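Putative transcriptional regulator TRANSCRIPTION REGULATOR protein (Rhizobium meliloti, PDB 5NLA) activates transcription, binding c-di-GMP by a PilZ-like mechanism to regulate extracellular polysaccharide production, and probably recognises specific DNA sequences through a helix-turn-helix domain. Local coordinates at residues Q57-S62 with G84-L89; L98-V103 with L170-Y175; P105-E110 with G161-A166; D122-G127 with F152-Y157. One frame throughout, in Å; residues are numbered along the deposited sequence.

Interaction 1: residues Q57-S62 with G84-L89; sequences QEQFRS and GFPAEL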
loop_
_atom_site.group_PDB
_atom_site.type_symbol
_atom_site.label_atom_id
_atom_site.label_comp_id
_atom_site.label_asym_id
_atom_site.label_seq_id
_atom_site.Cartn_x
_atom_site.Cartn_y
_atom_site.Cartn_z
ATOM N N GLN A 57 7.766 13.938 23.451
ATOM C CA GLN A 57 8.452 15.152 22.945
ATOM C C GLN A 57 9.476 14.965 21.791
ATOM O O GLN A 57 9.591 15.864 20.931
ATOM C CB GLN A 57 9.126 15.902 24.078
ATOM C CG GLN A 57 9.660 17.273 23.661
ATOM C CD GLN A 57 8.698 18.052 22.768
ATOM O OE1 GLN A 57 9.009 18.361 21.620
ATOM N NE2 GLN A 57 7.520 18.337 23.288
ATOM N N GLU A 58 10.228 13.847 21.783
ATOM C CA GLU A 58 11.038 13.442 20.604
ATOM C C GLU A 58 10.253 12.450 19.740
ATOM O O GLU A 58 10.427 11.238 19.784
ATOM C CB GLU A 58 12.437 12.975 20.985
ATOM C CG GLU A 58 13.474 14.102 20.900
ATOM C CD GLU A 58 13.128 15.359 21.720
ATOM O OE1 GLU A 58 12.343 16.207 21.237
ATOM O OE2 GLU A 58 13.671 15.534 22.840
ATOM N N GLN A 59 9.414 13.061 18.909
ATOM C CA GLN A 59 8.243 12.469 18.291
ATOM C C GLN A 59 8.554 11.892 16.905
ATOM O O GLN A 59 7.882 10.955 16.437
ATOM C CB GLN A 59 7.184 13.581 18.173
ATOM C CG GLN A 59 6.874 14.252 19.514
ATOM C CD GLN A 59 6.076 15.546 19.437
ATOM O OE1 GLN A 59 6.033 16.222 18.426
ATOM N NE2 GLN A 59 5.462 15.896 20.535
ATOM N N PHE A 60 9.548 12.482 16.236
ATOM C CA PHE A 60 9.974 12.023 14.931
ATOM C C PHE A 60 10.520 10.622 15.028
ATOM O O PHE A 60 10.137 9.749 14.257
ATOM C CB PHE A 60 11.052 12.922 14.349
ATOM C CG PHE A 60 11.620 12.384 13.086
ATOM C CD1 PHE A 60 10.840 12.332 11.948
ATOM C CD2 PHE A 60 12.900 11.847 13.047
ATOM C CE1 PHE A 60 11.339 11.811 10.778
ATOM C CE2 PHE A 60 13.402 11.320 11.876
ATOM C CZ PHE A 60 12.617 11.306 10.747
ATOM N N ARG A 61 11.428 10.416 15.977
ATOM C CA ARG A 61 11.980 9.089 16.236
ATOM C C ARG A 61 10.861 8.042 16.428
ATOM O O ARG A 61 10.933 6.968 15.839
ATOM C CB ARG A 61 12.971 9.113 17.413
ATOM C CG ARG A 61 14.263 9.877 17.104
ATOM C CD ARG A 61 15.439 9.467 17.985
ATOM N NE ARG A 61 15.185 9.702 19.408
ATOM C CZ ARG A 61 15.487 10.813 20.096
ATOM N NH1 ARG A 61 16.077 11.871 19.527
ATOM N NH2 ARG A 61 15.192 10.875 21.395
ATOM N N SER A 62 9.818 8.361 17.200
ATOM C CA SER A 62 8.661 7.461 17.335
ATOM C C SER A 62 7.958 7.254 16.000
ATOM O O SER A 62 7.737 6.129 15.563
ATOM C CB SER A 62 7.658 7.989 18.356
ATOM O OG SER A 62 6.456 7.244 18.287
ATOM N N GLY A 84 10.104 19.091 17.364
ATOM C CA GLY A 84 8.953 18.212 17.469
ATOM C C GLY A 84 8.505 17.765 16.095
ATOM O O GLY A 84 9.036 18.208 15.071
ATOM N N PHE A 85 7.525 16.871 16.072
ATOM C CA PHE A 85 7.058 16.283 14.837
ATOM C C PHE A 85 5.627 15.751 15.028
ATOM O O PHE A 85 5.418 14.536 15.133
ATOM C CB PHE A 85 8.018 15.180 14.405
ATOM C CG PHE A 85 7.813 14.718 12.997
ATOM C CD1 PHE A 85 8.453 15.365 11.951
ATOM C CD2 PHE A 85 7.003 13.614 12.716
ATOM C CE1 PHE A 85 8.272 14.948 10.643
ATOM C CE2 PHE A 85 6.817 13.184 11.401
ATOM C CZ PHE A 85 7.443 13.857 10.361
ATOM N N PRO A 86 4.635 16.663 15.065
ATOM C CA PRO A 86 3.253 16.290 15.355
ATOM C C PRO A 86 2.599 15.523 14.202
ATOM O O PRO A 86 2.348 16.099 13.146
ATOM C CB PRO A 86 2.568 17.633 15.560
ATOM C CG PRO A 86 3.330 18.580 14.701
ATOM C CD PRO A 86 4.737 18.059 14.602
ATOM N N ALA A 87 2.323 14.240 14.423
ATOM C CA ALA A 87 1.808 13.358 13.383
ATOM C C ALA A 87 0.741 12.410 13.930
ATOM O O ALA A 87 0.719 12.100 15.117
ATOM C CB ALA A 87 2.936 12.581 12.723
ATOM N N GLU A 88 -0.147 11.986 13.031
ATOM C CA GLU A 88 -1.289 11.155 13.358
ATOM C C GLU A 88 -1.540 10.180 12.229
ATOM O O GLU A 88 -1.557 10.573 11.059
ATOM C CB GLU A 88 -2.539 12.006 13.536
ATOM C CG GLU A 88 -3.062 12.105 14.954
ATOM C CD GLU A 88 -4.507 12.569 14.991
ATOM O OE1 GLU A 88 -4.893 13.418 14.146
ATOM O OE2 GLU A 88 -5.264 12.069 15.855
ATOM N N LEU A 89 -1.718 8.914 12.598
ATOM C CA LEU A 89 -2.227 7.876 11.717
ATOM C C LEU A 89 -3.482 7.354 12.364
ATOM O O LEU A 89 -3.539 7.197 13.583
ATOM C CB LEU A 89 -1.226 6.735 11.571
ATOM C CG LEU A 89 -0.248 6.636 10.385
ATOM C CD1 LEU A 89 -0.235 5.215 9.820
ATOM C CD2 LEU A 89 -0.511 7.640 9.272
#
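The backbone N of F85 donates to the side-chain oxygen OE1 of Q59, the two atoms 2.9 Å apart and the N-H aimed almost straight at the acceptor (170°). The donor lies a little off the plane of the amide. Q59 spans the distance because its chain is extended beyond CG (chi2 167°). Its NE2 gives a hydrogen to the backbone O of P56, and glutamine suits the place because one flat amide accepts on one branch and donates on the other. Beside this bond, the CA of G84 lies 3.7 Å from Q59 OE1. The positive phi of G84 would push a CB onto the carbonyl O of the preceding residue, so a residue without a side chain fits best.

Next along each segment comes a T-shaped (edge-to-face) aromatic pair, which sets helix 59-67 against the loop leading into strand 88-94 of the seven-stranded antiparallel sheet. F60 turns its edge to the face of F85, with the planes at 73° and the ring centroids 5.1 Å apart. F60 CD1 stands 3.7 Å above the plane of the F85 ring, over its centre, and nearer the backbones F60 CB packs on F85 CB at 3.8 Å. The F85 ring also meets W63 of the same helix, as well as L75 and T104. An alanine in place of F85 would probably open a gap between helix and loop, leaving the edge of F60 without the face it points at.

Interaction 2: residues L98-V103 with L170-Y175; sequences LIVQQV and LLFMPY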
loop_
_atom_site.group_PDB
_atom_site.type_symbol
_atom_site.label_atom_id
_atom_site.label_comp_id
_atom_site.label_asym_id
_atom_site.label_seq_id
_atom_site.Cartn_x
_atom_site.Cartn_y
_atom_site.Cartn_z
ATOM N N LEU A 98 -7.237 -1.683 3.855
ATOM C CA LEU A 98 -6.958 -0.781 4.977
ATOM C C LEU A 98 -7.070 0.693 4.557
ATOM O O LEU A 98 -6.388 1.143 3.623
ATOM C CB LEU A 98 -5.554 -1.048 5.545
ATOM C CG LEU A 98 -5.160 -0.251 6.805
ATOM C CD1 LEU A 98 -5.838 -0.788 8.048
ATOM C CD2 LEU A 98 -3.661 -0.234 7.033
ATOM N N ILE A 99 -7.925 1.432 5.265
ATOM C CA ILE A 99 -8.031 2.886 5.126
ATOM C C ILE A 99 -7.170 3.517 6.216
ATOM O O ILE A 99 -7.328 3.181 7.396
ATOM C CB ILE A 99 -9.473 3.407 5.345
ATOM C CG1 ILE A 99 -10.506 2.580 4.564
ATOM C CG2 ILE A 99 -9.564 4.893 4.992
ATOM C CD1 ILE A 99 -10.364 2.676 3.069
ATOM N N VAL A 100 -6.284 4.433 5.834
ATOM C CA VAL A 100 -5.473 5.176 6.806
ATOM C C VAL A 100 -5.624 6.681 6.614
ATOM O O VAL A 100 -5.366 7.198 5.534
ATOM C CB VAL A 100 -3.992 4.774 6.719
ATOM C CG1 VAL A 100 -3.119 5.691 7.576
ATOM C CG2 VAL A 100 -3.834 3.317 7.133
ATOM N N GLN A 101 -6.054 7.365 7.670
ATOM C CA GLN A 101 -6.044 8.827 7.720
ATOM C C GLN A 101 -4.711 9.287 8.312
ATOM O O GLN A 101 -4.415 9.017 9.479
ATOM C CB GLN A 101 -7.213 9.345 8.550
ATOM C CG GLN A 101 -8.574 9.108 7.888
ATOM C CD GLN A 101 -9.752 9.193 8.849
ATOM O OE1 GLN A 101 -9.830 8.448 9.834
ATOM N NE2 GLN A 101 -10.690 10.079 8.550
ATOM N N GLN A 102 -3.909 9.964 7.492
ATOM C CA GLN A 102 -2.590 10.440 7.882
ATOM C C GLN A 102 -2.539 11.968 7.967
ATOM O O GLN A 102 -2.970 12.664 7.041
ATOM C CB GLN A 102 -1.580 9.977 6.850
ATOM C CG GLN A 102 -0.140 10.325 7.170
ATOM C CD GLN A 102 0.825 9.532 6.322
ATOM O OE1 GLN A 102 1.838 9.017 6.814
ATOM N NE2 GLN A 102 0.508 9.405 5.039
ATOM N N VAL A 103 -2.005 12.478 9.073
ATOM C CA VAL A 103 -1.643 13.888 9.180
ATOM C C VAL A 103 -0.188 13.942 9.606
ATOM O O VAL A 103 0.187 13.349 10.611
ATOM C CB VAL A 103 -2.519 14.640 10.201
ATOM C CG1 VAL A 103 -2.079 16.095 10.300
ATOM C CG2 VAL A 103 -3.987 14.549 9.813
ATOM N N LEU A 170 -5.414 7.381 2.736
ATOM C CA LEU A 170 -4.647 6.350 2.025
ATOM C C LEU A 170 -5.386 5.004 2.009
ATOM O O LEU A 170 -5.819 4.524 3.056
ATOM C CB LEU A 170 -3.303 6.137 2.720
ATOM C CG LEU A 170 -2.242 7.244 2.785
ATOM C CD1 LEU A 170 -1.053 6.722 3.586
ATOM C CD2 LEU A 170 -1.791 7.693 1.401
ATOM N N LEU A 171 -5.509 4.406 0.823
ATOM C CA LEU A 171 -6.023 3.037 0.652
ATOM C C LEU A 171 -4.858 2.073 0.416
ATOM O O LEU A 171 -4.014 2.297 -0.463
ATOM C CB LEU A 171 -6.951 2.948 -0.565
ATOM C CG LEU A 171 -8.095 3.947 -0.691
ATOM C CD1 LEU A 171 -8.804 3.781 -2.027
ATOM C CD2 LEU A 171 -9.067 3.779 0.460
ATOM N N PHE A 172 -4.815 1.008 1.206
ATOM C CA PHE A 172 -3.872 -0.077 0.987
ATOM C C PHE A 172 -4.715 -1.305 0.662
ATOM O O PHE A 172 -5.501 -1.753 1.485
ATOM C CB PHE A 172 -3.031 -0.337 2.227
ATOM C CG PHE A 172 -2.109 0.793 2.610
ATOM C CD1 PHE A 172 -0.851 0.907 2.032
ATOM C CD2 PHE A 172 -2.468 1.707 3.619
ATOM C CE1 PHE A 172 0.017 1.935 2.403
ATOM C CE2 PHE A 172 -1.599 2.728 4.005
ATOM C CZ PHE A 172 -0.356 2.846 3.394
ATOM N N MET A 173 -4.553 -1.819 -0.554
ATOM C CA MET A 173 -5.361 -2.922 -1.078
ATOM C C MET A 173 -4.435 -4.138 -1.266
ATOM O O MET A 173 -3.387 -4.011 -1.917
ATOM C CB MET A 173 -5.999 -2.512 -2.418
ATOM C CG MET A 173 -7.156 -1.505 -2.297
ATOM S SD MET A 173 -7.571 -0.556 -3.781
ATOM C CE MET A 173 -6.038 0.328 -3.926
ATOM N N PRO A 174 -4.794 -5.312 -0.692
ATOM C CA PRO A 174 -3.917 -6.485 -0.830
ATOM C C PRO A 174 -3.789 -6.946 -2.279
ATOM O O PRO A 174 -4.759 -6.843 -3.027
ATOM C CB PRO A 174 -4.617 -7.562 -0.000
ATOM C CG PRO A 174 -5.656 -6.869 0.798
ATOM C CD PRO A 174 -6.019 -5.632 0.061
ATOM N N TYR A 175 -2.612 -7.462 -2.651
ATOM C CA TYR A 175 -2.286 -7.775 -4.055
ATOM C C TYR A 175 -3.457 -8.321 -4.856
ATOM O O TYR A 175 -3.720 -7.883 -5.973
ATOM C CB TYR A 175 -1.146 -8.804 -4.172
ATOM C CG TYR A 175 -0.676 -8.938 -5.605
ATOM C CD1 TYR A 175 0.084 -7.933 -6.182
ATOM C CD2 TYR A 175 -1.032 -10.024 -6.392
ATOM C CE1 TYR A 175 0.498 -8.005 -7.493
ATOM C CE2 TYR A 175 -0.619 -10.101 -7.715
ATOM C CZ TYR A 175 0.148 -9.076 -8.258
ATOM O OH TYR A 175 0.590 -9.093 -9.562
#
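L98 and V100 pair with F172 and L170 as hydrogen-bonded residues of two antiparallel strands, 97-104 and 166-173, which are neighbours in the seven-stranded sheet. Each pair exchanges two backbone N-H...O=C bonds: F172 N reaches L98 O at 2.9 Å, for instance, and V100 N reaches L170 O at 2.8 Å. Between them, I99 and L171 form a non-hydrogen-bonded pair, where the CA hydrogens of I99 and L171 approach the carbonyl oxygens of L170 and L98.

The tight side is the face carrying L98, V100, L170 and F172. Here F172 has its CG anti to the carbonyl carbon (chi1 -65°), and from there the ring edge extends toward V100, whose CG2 touches F172 CE2 at 3.9 Å, near the ring plane. On the same ring, F172 CD2 meets L98 CD2 at 4.1 Å, the two side chains lying side by side and pointing the same way. L98 and V100 suit this face because their methyl groups pack at the flat F172 ring, whose other neighbours include L70, L155 and N125.

The opposite face joins the strands more sparsely. I99 and L171 lie alongside each other, while Q101 leaves the backbone away from strand 166-173, and its amide hydrogen-bonds W92 and E209. Toward the end of strand 97-104 burial lessens, and V103 is exposed to solvent. Q102 belongs to the packed face. Its amide makes a weak hydrogen bond to S168, and Q102 NE2 lies 3.4 Å from L170 CD1.

Interaction 3: residues P105-E110 with G161-A166; sequences PAHSYE and GRMTDA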
loop_
_atom_site.group_PDB
_atom_site.type_symbol
_atom_site.label_atom_id
_atom_site.label_comp_id
_atom_site.label_asym_id
_atom_site.label_seq_id
_atom_site.Cartn_x
_atom_site.Cartn_y
_atom_site.Cartn_z
ATOM N N PRO A 105 3.888 16.227 9.284
ATOM C CA PRO A 105 4.702 17.383 8.860
ATOM C C PRO A 105 5.593 17.061 7.652
ATOM O O PRO A 105 5.631 15.919 7.209
ATOM C CB PRO A 105 5.568 17.693 10.094
ATOM C CG PRO A 105 4.933 16.967 11.222
ATOM C CD PRO A 105 4.299 15.755 10.614
ATOM N N ALA A 106 6.296 18.067 7.125
ATOM C CA ALA A 106 7.170 17.857 5.971
ATOM C C ALA A 106 8.263 16.883 6.333
ATOM O O ALA A 106 8.913 17.041 7.354
ATOM C CB ALA A 106 7.784 19.153 5.485
ATOM N N HIS A 107 8.429 15.852 5.513
ATOM C CA HIS A 107 9.525 14.896 5.683
ATOM C C HIS A 107 9.848 14.301 4.323
ATOM O O HIS A 107 9.170 14.586 3.327
ATOM C CB HIS A 107 9.129 13.789 6.669
ATOM C CG HIS A 107 7.972 12.968 6.199
ATOM N ND1 HIS A 107 6.679 13.443 6.191
ATOM C CD2 HIS A 107 7.922 11.732 5.653
ATOM C CE1 HIS A 107 5.876 12.527 5.685
ATOM N NE2 HIS A 107 6.605 11.479 5.347
ATOM N N SER A 108 10.905 13.507 4.282
ATOM C CA SER A 108 11.230 12.737 3.109
ATOM C C SER A 108 11.087 11.240 3.442
ATOM O O SER A 108 11.119 10.824 4.622
ATOM C CB SER A 108 12.615 13.103 2.608
ATOM O OG SER A 108 13.594 12.655 3.523
ATOM N N TYR A 109 10.902 10.447 2.388
ATOM C CA TYR A 109 10.597 9.020 2.523
ATOM C C TYR A 109 11.308 8.175 1.462
ATOM O O TYR A 109 11.509 8.602 0.321
ATOM C CB TYR A 109 9.072 8.786 2.473
ATOM C CG TYR A 109 8.364 9.451 1.303
ATOM C CD1 TYR A 109 8.275 8.822 0.070
ATOM C CD2 TYR A 109 7.804 10.720 1.435
ATOM C CE1 TYR A 109 7.626 9.424 -0.994
ATOM C CE2 TYR A 109 7.146 11.337 0.373
ATOM C CZ TYR A 109 7.057 10.686 -0.848
ATOM O OH TYR A 109 6.426 11.295 -1.922
ATOM N N GLU A 110 11.694 6.971 1.859
ATOM C CA GLU A 110 12.251 5.987 0.928
ATOM C C GLU A 110 11.715 4.603 1.251
ATOM O O GLU A 110 11.710 4.193 2.414
ATOM C CB GLU A 110 13.777 5.978 0.996
ATOM C CG GLU A 110 14.426 5.074 -0.042
ATOM C CD GLU A 110 15.919 5.303 -0.204
ATOM O OE1 GLU A 110 16.535 5.960 0.671
ATOM O OE2 GLU A 110 16.482 4.818 -1.213
ATOM N N GLY A 161 10.942 9.891 -2.117
ATOM C CA GLY A 161 10.312 11.193 -2.275
ATOM C C GLY A 161 10.332 12.107 -1.078
ATOM O O GLY A 161 10.965 11.831 -0.064
ATOM N N ARG A 162 9.626 13.213 -1.235
ATOM C CA ARG A 162 9.451 14.201 -0.184
ATOM C C ARG A 162 8.005 14.649 -0.195
ATOM O O ARG A 162 7.384 14.742 -1.266
ATOM C CB ARG A 162 10.322 15.429 -0.436
ATOM C CG ARG A 162 11.804 15.171 -0.668
ATOM C CD ARG A 162 12.641 16.447 -0.813
ATOM N NE ARG A 162 11.856 17.601 -1.258
ATOM C CZ ARG A 162 11.199 18.459 -0.458
ATOM N NH1 ARG A 162 11.195 18.342 0.881
ATOM N NH2 ARG A 162 10.509 19.457 -1.004
ATOM N N MET A 163 7.461 14.918 0.985
ATOM C CA MET A 163 6.236 15.691 1.043
ATOM C C MET A 163 6.370 16.887 1.965
ATOM O O MET A 163 7.132 16.919 2.927
ATOM C CB MET A 163 4.999 14.845 1.398
ATOM C CG MET A 163 5.037 14.118 2.725
ATOM S SD MET A 163 3.523 13.185 3.001
ATOM C CE MET A 163 4.042 11.752 2.098
ATOM N N THR A 164 5.596 17.885 1.618
ATOM C CA THR A 164 5.377 19.036 2.436
ATOM C C THR A 164 4.522 18.501 3.621
ATOM O O THR A 164 4.241 17.276 3.681
ATOM C CB THR A 164 4.717 20.122 1.536
ATOM O OG1 THR A 164 5.197 21.406 1.909
ATOM C CG2 THR A 164 3.228 20.101 1.590
ATOM N N ASP A 165 4.139 19.362 4.565
ATOM C CA ASP A 165 3.153 18.974 5.566
ATOM C C ASP A 165 1.853 18.669 4.834
ATOM O O ASP A 165 1.546 19.295 3.835
ATOM C CB ASP A 165 2.968 20.034 6.644
ATOM C CG ASP A 165 2.218 21.284 6.160
ATOM O OD1 ASP A 165 2.282 21.668 4.971
ATOM O OD2 ASP A 165 1.578 21.923 7.006
ATOM N N ALA A 166 1.115 17.662 5.280
ATOM C CA ALA A 166 -0.009 17.188 4.495
ATOM C C ALA A 166 -0.999 16.428 5.327
ATOM O O ALA A 166 -0.675 15.941 6.402
ATOM C CB ALA A 166 0.482 16.312 3.350
#
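Y109 lays its ring over the backbone of G161, the residue paired with it across the strands. G161 CA stands 3.8 Å from the ring centroid and 25° off the ring normal, a CH-pi contact, and G161 C also lies above the middle of the same face. The tyrosine CG sits between its own backbone N and carbonyl carbon (chi1 50°), the crowded position, which starts the ring toward strand 159-163. Glycine fits opposite, because a side chain at G161 would need the space taken by the phenol. Y109 OH hydrogen-bonds T136 OG1, so the ring is held at its far end too.

The next pair on this face is H107 with M163. The methionine runs beside the imidazole, its CG 3.5 Å from H107 CE1 and its sulfur approaching the ring obliquely. M163 CE then reaches Y109 CE2 at 3.6 Å, so one flexible side chain fits against both rings. H107 ND1 donates to the backbone O of P105 at 2.9 Å, straight (172°) and in the plane of the imidazole, which fixes the ring's rotation. On the other face the contact is slighter, S108 CB resting on R162 CG at 4.0 Å.

Strands 107-111 and 159-163 are the second and third of the five-stranded antiparallel sheet. S108 bonds through its backbone to R74 of strand 72-74, and R162 to W135 of strand 134-138. Beyond the pairing, P105 packs on F85, and A166 bonds to T104 as the chain enters the seven-stranded sheet.

Interaction 4: residues D122-G127 with F152-Y157; sequences DHWNVG and FRSLGY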
loop_
_atom_site.group_PDB
_atom_site.type_symbol
_atom_site.label_atom_id
_atom_site.label_comp_id
_atom_site.label_asym_id
_atom_site.label_seq_id
_atom_site.Cartn_x
_atom_site.Cartn_y
_atom_site.Cartn_z
ATOM N N ASP A 122 3.196 -5.766 -0.188
ATOM C CA ASP A 122 3.104 -5.487 -1.627
ATOM C C ASP A 122 1.739 -4.919 -2.024
ATOM O O ASP A 122 1.285 -5.068 -3.171
ATOM C CB ASP A 122 3.389 -6.757 -2.412
ATOM C CG ASP A 122 2.416 -7.874 -2.090
ATOM O OD1 ASP A 122 1.631 -7.751 -1.123
ATOM O OD2 ASP A 122 2.456 -8.888 -2.810
ATOM N N HIS A 123 1.105 -4.230 -1.088
ATOM C CA HIS A 123 -0.223 -3.709 -1.306
ATOM C C HIS A 123 -0.184 -2.724 -2.478
ATOM O O HIS A 123 0.873 -2.182 -2.809
ATOM C CB HIS A 123 -0.742 -2.988 -0.048
ATOM C CG HIS A 123 -0.980 -3.885 1.130
ATOM N ND1 HIS A 123 0.024 -4.600 1.741
ATOM C CD2 HIS A 123 -2.111 -4.161 1.826
ATOM C CE1 HIS A 123 -0.479 -5.297 2.745
ATOM N NE2 HIS A 123 -1.771 -5.041 2.825
ATOM N N TRP A 124 -1.335 -2.525 -3.112
ATOM C CA TRP A 124 -1.531 -1.407 -4.028
ATOM C C TRP A 124 -1.889 -0.214 -3.146
ATOM O O TRP A 124 -2.833 -0.269 -2.359
ATOM C CB TRP A 124 -2.665 -1.697 -5.001
ATOM C CG TRP A 124 -2.559 -3.020 -5.686
ATOM C CD1 TRP A 124 -3.204 -4.158 -5.347
ATOM C CD2 TRP A 124 -1.757 -3.336 -6.830
ATOM N NE1 TRP A 124 -2.854 -5.170 -6.202
ATOM C CE2 TRP A 124 -1.966 -4.691 -7.121
ATOM C CE3 TRP A 124 -0.873 -2.604 -7.628
ATOM C CZ2 TRP A 124 -1.340 -5.333 -8.176
ATOM C CZ3 TRP A 124 -0.238 -3.245 -8.676
ATOM C CH2 TRP A 124 -0.482 -4.597 -8.945
ATOM N N ASN A 125 -1.112 0.849 -3.248
ATOM C CA ASN A 125 -1.310 2.035 -2.428
ATOM C C ASN A 125 -1.926 3.115 -3.306
ATOM O O ASN A 125 -1.391 3.456 -4.369
ATOM C CB ASN A 125 0.042 2.495 -1.862
ATOM C CG ASN A 125 -0.071 3.434 -0.657
ATOM O OD1 ASN A 125 0.914 4.072 -0.302
ATOM N ND2 ASN A 125 -1.231 3.510 -0.024
ATOM N N VAL A 126 -3.075 3.612 -2.879
ATOM C CA VAL A 126 -3.673 4.798 -3.480
ATOM C C VAL A 126 -3.853 5.814 -2.378
ATOM O O VAL A 126 -4.347 5.474 -1.302
ATOM C CB VAL A 126 -5.011 4.462 -4.128
ATOM C CG1 VAL A 126 -5.837 5.715 -4.369
ATOM C CG2 VAL A 126 -4.755 3.713 -5.426
ATOM N N GLY A 127 -3.435 7.047 -2.630
ATOM C CA GLY A 127 -3.454 8.079 -1.594
ATOM C C GLY A 127 -3.948 9.400 -2.127
ATOM O O GLY A 127 -3.439 9.879 -3.133
ATOM N N PHE A 152 -0.982 6.818 -7.257
ATOM C CA PHE A 152 -1.070 5.362 -7.268
ATOM C C PHE A 152 0.339 4.759 -7.321
ATOM O O PHE A 152 1.181 5.205 -8.101
ATOM C CB PHE A 152 -1.914 4.868 -8.443
ATOM C CG PHE A 152 -1.703 3.416 -8.757
ATOM C CD1 PHE A 152 -2.264 2.427 -7.957
ATOM C CD2 PHE A 152 -0.900 3.036 -9.828
ATOM C CE1 PHE A 152 -2.050 1.089 -8.240
ATOM C CE2 PHE A 152 -0.681 1.702 -10.109
ATOM C CZ PHE A 152 -1.256 0.729 -9.316
ATOM N N ARG A 153 0.553 3.721 -6.509
ATOM C CA ARG A 153 1.848 3.052 -6.366
ATOM C C ARG A 153 1.677 1.632 -5.822
ATOM O O ARG A 153 0.903 1.419 -4.879
ATOM C CB ARG A 153 2.737 3.821 -5.367
ATOM C CG ARG A 153 3.680 4.836 -5.982
ATOM C CD ARG A 153 4.799 5.188 -5.018
ATOM N NE ARG A 153 4.291 5.782 -3.790
ATOM C CZ ARG A 153 3.882 7.055 -3.635
ATOM N NH1 ARG A 153 3.871 7.943 -4.647
ATOM N NH2 ARG A 153 3.455 7.438 -2.435
ATOM N N SER A 154 2.410 0.672 -6.388
ATOM C CA SER A 154 2.608 -0.601 -5.709
ATOM C C SER A 154 3.702 -0.491 -4.659
ATOM O O SER A 154 4.734 0.163 -4.875
ATOM C CB SER A 154 3.007 -1.683 -6.668
ATOM O OG SER A 154 3.171 -2.883 -5.934
ATOM N N LEU A 155 3.490 -1.153 -3.529
ATOM C CA LEU A 155 4.497 -1.206 -2.483
ATOM C C LEU A 155 5.580 -2.269 -2.747
ATOM O O LEU A 155 6.486 -2.439 -1.930
ATOM C CB LEU A 155 3.838 -1.439 -1.128
ATOM C CG LEU A 155 2.818 -0.379 -0.718
ATOM C CD1 LEU A 155 2.284 -0.719 0.653
ATOM C CD2 LEU A 155 3.434 1.010 -0.710
ATOM N N GLY A 156 5.474 -2.977 -3.870
ATOM C CA GLY A 156 6.508 -3.884 -4.334
ATOM C C GLY A 156 7.607 -3.263 -5.179
ATOM O O GLY A 156 8.637 -3.913 -5.408
ATOM N N TYR A 157 7.389 -2.044 -5.683
ATOM C CA TYR A 157 8.439 -1.293 -6.385
ATOM C C TYR A 157 8.994 -0.222 -5.459
ATOM O O TYR A 157 8.235 0.410 -4.724
ATOM C CB TYR A 157 7.922 -0.611 -7.648
ATOM C CG TYR A 157 7.802 -1.495 -8.847
ATOM C CD1 TYR A 157 8.929 -2.088 -9.411
ATOM C CD2 TYR A 157 6.557 -1.711 -9.464
ATOM C CE1 TYR A 157 8.818 -2.903 -10.530
ATOM C CE2 TYR A 157 6.440 -2.513 -10.595
ATOM C CZ TYR A 157 7.574 -3.109 -11.126
ATOM O OH TYR A 157 7.464 -3.906 -12.251
#
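L155 spreads its two methyl groups over the start of the opposite strand and the residue before it, CD1 meeting H123 CB at 3.8 Å and CD2 meeting N125 CB at 3.9 Å; leucine suits the place because its fork touches both. Its backbone N bonds to H123 O at 2.9 Å, and N125 and R153 exchange two further backbone bonds as a hydrogen-bonded pair. On the other face, F152 lies alongside W124, its CZ 3.8 Å from W124 CE3, and V126 CG2 touches the F152 ring at its edge, in plane. An alanine in place of L155 would probably leave a gap beside H123 and N125.

A second shell of hydrogen bonds helps to position these groups. S154 OG, anti to its backbone N (chi1 -180°), accepts from G156 N at 3.1 Å, an ST turn in the type I turn ending strand 150-154, and also hydrogen-bonds E253. W124 NE1 bonds to Y175 O, N125 ND2 to L171 O, and D122 OD2 to H256 ND1. Since these polar ends have partners, serine, asparagine and tryptophan can sit in this buried core, and two of the bonds, from S154 and D122, reach helix 251-261.

Overall arrangement
From the N terminus, interaction 1 opens and closes first, a short loop that brings helix 59-67 against the approach to strand 88-94. The other three then open in turn, at 98-103, 105-110 and 122-127, and close in reverse order, at 152-157, 161-166 and 170-175. Interaction 4 thus lies within interaction 3, which lies within interaction 2, and none cross. Interactions 2 and 4 belong to the seven-stranded sheet, where strands 166-173 and 124-129 are neighbours; interaction 3 belongs to the five-stranded sheet. Interaction 1 joins them at one end: E88 adjoins V103 of interaction 2, while the loop before strand 88-94 touches the start of 105-110.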